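Putative cytoplasmic protein (Salmonella enterica subsp. enterica serovar Typhimurium, PDB 4IQN) is of unknown function, a putative cytoplasmic protein whose chain belongs to a family built on a domain that has not yet been characterised. Local coordinates at residues 75-80 against 124-129. Residues are numbered along the deposited sequence; the frame is centred on the assembly and turned at random.
Sequences ETLQKS and ALIRID
Thr76 and Leu77, on the short, weakly bonded helix 75-78, face strand 124-128 and Asp129, their CA atoms lying 6.5 Å from that of Asp129 and 5.8 Å from that of Arg127, respectively. No direct backbone-to-backbone hydrogen bond links the segments; a carboxylate and a water do so instead. Asp129 grips Thr76 with both oxygens, each through its syn lone pair: Thr76 N donates to OD2 at 2.9 Å, nearly straight at 173°, and Thr76 OG1 donates to OD1 at 2.5 Å. The second bond is possible because the Thr76 hydroxyl is turned beside its own backbone N (chi1 -67°), presenting N-H and O-H to one carboxylate. A water accepts from Leu77 N at 2.9 Å and lies within donating range of Arg127 O and Asp129 OD2, bridging the backbones beside the carboxylate. Next to these polar groups, Leu77 places CB against Ile126 CG2 at 3.5 Å, which its CD2 also touches, and lies side by side with Ile128, CD2 4.0 Å from CD1. The Arg127 guanidinium is directed elsewhere, NH1 bonding Tyr90 OH. Strand 124-128 is outermost in its antiparallel sheet, beside 135-140, although Leu125 also has backbone hydrogen bonding with Tyr90; the contact joins the helix to this strand. The amides of Thr76 and Leu77 are thus satisfied by Asp129 OD2 and the water, respectively, and donation from Thr76 N and OG1 would probably favour an ionised carboxylate.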
loop_
_atom_site.group_PDB
_atom_site.type_symbol
_atom_site.label_atom_id
_atom_site.label_comp_id
_atom_site.label_asym_id
_atom_site.label_seq_id
_atom_site.Cartn_x
_atom_site.Cartn_y
_atom_site.Cartn_z
ATOM N N GLU B 75 2.689 1.002 -10.350
ATOM C CA GLU B 75 4.012 1.310 -10.947
ATOM C C GLU B 75 5.168 1.224 -9.950
ATOM O O GLU B 75 6.139 0.494 -10.155
ATOM C CB GLU B 75 3.972 2.687 -11.551
ATOM C CG GLU B 75 5.203 3.018 -12.392
ATOM C CD GLU B 75 5.133 4.426 -12.941
ATOM O OE1 GLU B 75 4.504 4.618 -13.981
ATOM O OE2 GLU B 75 5.694 5.347 -12.330
ATOM N N THR B 76 5.050 1.956 -8.841
ATOM C CA THR B 76 6.100 2.061 -7.863
ATOM C C THR B 76 6.513 0.742 -7.221
ATOM O O THR B 76 7.716 0.488 -7.063
ATOM C CB THR B 76 5.714 3.074 -6.769
ATOM O OG1 THR B 76 5.667 4.361 -7.361
ATOM C CG2 THR B 76 6.732 3.104 -5.657
ATOM N N LEU B 77 5.544 -0.109 -6.911
ATOM C CA LEU B 77 5.838 -1.365 -6.271
ATOM C C LEU B 77 6.682 -2.282 -7.177
ATOM O O LEU B 77 7.481 -3.075 -6.661
ATOM C CB LEU B 77 4.568 -2.061 -5.845
ATOM C CG LEU B 77 3.588 -2.567 -6.913
ATOM C CD1 LEU B 77 3.970 -3.991 -7.353
ATOM C CD2 LEU B 77 2.152 -2.485 -6.360
ATOM N N GLN B 78 6.506 -2.153 -8.490
ATOM C CA GLN B 78 7.279 -2.991 -9.437
ATOM C C GLN B 78 8.767 -2.688 -9.384
ATOM O O GLN B 78 9.595 -3.560 -9.732
ATOM C CB GLN B 78 6.714 -2.893 -10.854
ATOM C CG GLN B 78 5.388 -3.603 -10.981
ATOM C CD GLN B 78 4.800 -3.465 -12.350
ATOM O OE1 GLN B 78 5.298 -4.069 -13.303
ATOM N NE2 GLN B 78 3.753 -2.659 -12.479
ATOM N N LYS B 79 9.120 -1.487 -8.909
ATOM C CA LYS B 79 10.520 -1.084 -8.702
ATOM C C LYS B 79 11.147 -1.825 -7.571
ATOM O O LYS B 79 12.342 -1.805 -7.460
ATOM C CB LYS B 79 10.650 0.418 -8.403
ATOM C CG LYS B 79 10.214 1.331 -9.554
ATOM C CD LYS B 79 10.298 2.841 -9.240
ATOM C CE LYS B 79 9.692 3.651 -10.394
ATOM N NZ LYS B 79 9.882 5.128 -10.320
ATOM N N SER B 80 10.347 -2.466 -6.716
ATOM C CA SER B 80 10.845 -3.193 -5.551
ATOM C C SER B 80 10.945 -4.699 -5.776
ATOM O O SER B 80 11.303 -5.441 -4.851
ATOM C CB SER B 80 9.937 -2.922 -4.343
ATOM O OG SER B 80 10.156 -1.645 -3.880
ATOM N N ALA B 124 5.953 -5.477 6.486
ATOM C CA ALA B 124 6.340 -4.878 5.234
ATOM C C ALA B 124 5.197 -3.977 4.736
ATOM O O ALA B 124 4.017 -4.131 5.136
ATOM C CB ALA B 124 6.640 -5.965 4.215
ATOM N N LEU B 125 5.565 -3.054 3.851
ATOM C CA LEU B 125 4.666 -2.166 3.144
ATOM C C LEU B 125 4.846 -2.259 1.640
ATOM O O LEU B 125 6.001 -2.313 1.144
ATOM C CB LEU B 125 4.971 -0.724 3.542
ATOM C CG LEU B 125 4.884 -0.369 5.016
ATOM C CD1 LEU B 125 5.379 1.045 5.198
ATOM C CD2 LEU B 125 3.479 -0.532 5.600
ATOM N N ILE B 126 3.731 -2.216 0.919
ATOM C CA ILE B 126 3.764 -2.068 -0.545
ATOM C C ILE B 126 3.117 -0.721 -0.864
ATOM O O ILE B 126 1.957 -0.485 -0.484
ATOM C CB ILE B 126 3.018 -3.189 -1.305
ATOM C CG1 ILE B 126 3.583 -4.571 -0.997
ATOM C CG2 ILE B 126 3.041 -2.907 -2.797
ATOM C CD1 ILE B 126 2.787 -5.691 -1.609
ATOM N N ARG B 127 3.858 0.169 -1.501
ATOM C CA ARG B 127 3.321 1.476 -1.832
ATOM C C ARG B 127 2.456 1.407 -3.100
ATOM O O ARG B 127 2.858 0.844 -4.139
ATOM C CB ARG B 127 4.401 2.532 -1.984
ATOM C CG ARG B 127 3.804 3.945 -2.093
ATOM C CD ARG B 127 4.775 5.081 -1.869
ATOM N NE ARG B 127 4.026 6.346 -1.843
ATOM C CZ ARG B 127 4.451 7.503 -1.342
ATOM N NH1 ARG B 127 5.631 7.600 -0.777
ATOM N NH2 ARG B 127 3.659 8.586 -1.391
ATOM N N ILE B 128 1.264 1.941 -3.016
ATOM C CA ILE B 128 0.330 2.059 -4.130
ATOM C C ILE B 128 0.389 3.505 -4.616
ATOM O O ILE B 128 0.308 4.440 -3.815
ATOM C CB ILE B 128 -1.121 1.678 -3.684
ATOM C CG1 ILE B 128 -1.219 0.194 -3.308
ATOM C CG2 ILE B 128 -2.200 2.061 -4.687
ATOM C CD1 ILE B 128 -0.920 -0.751 -4.434
ATOM N N ASP B 129 0.571 3.690 -5.919
ATOM C CA ASP B 129 0.542 5.038 -6.490
ATOM C C ASP B 129 -0.863 5.632 -6.371
ATOM O O ASP B 129 -1.851 4.996 -6.704
ATOM C CB ASP B 129 0.989 5.006 -7.936
ATOM C CG ASP B 129 2.385 4.462 -8.078
ATOM O OD1 ASP B 129 3.315 5.185 -7.633
ATOM O OD2 ASP B 129 2.537 3.314 -8.601
HETATM O O HOH W 1 2.830 0.906 -6.858
#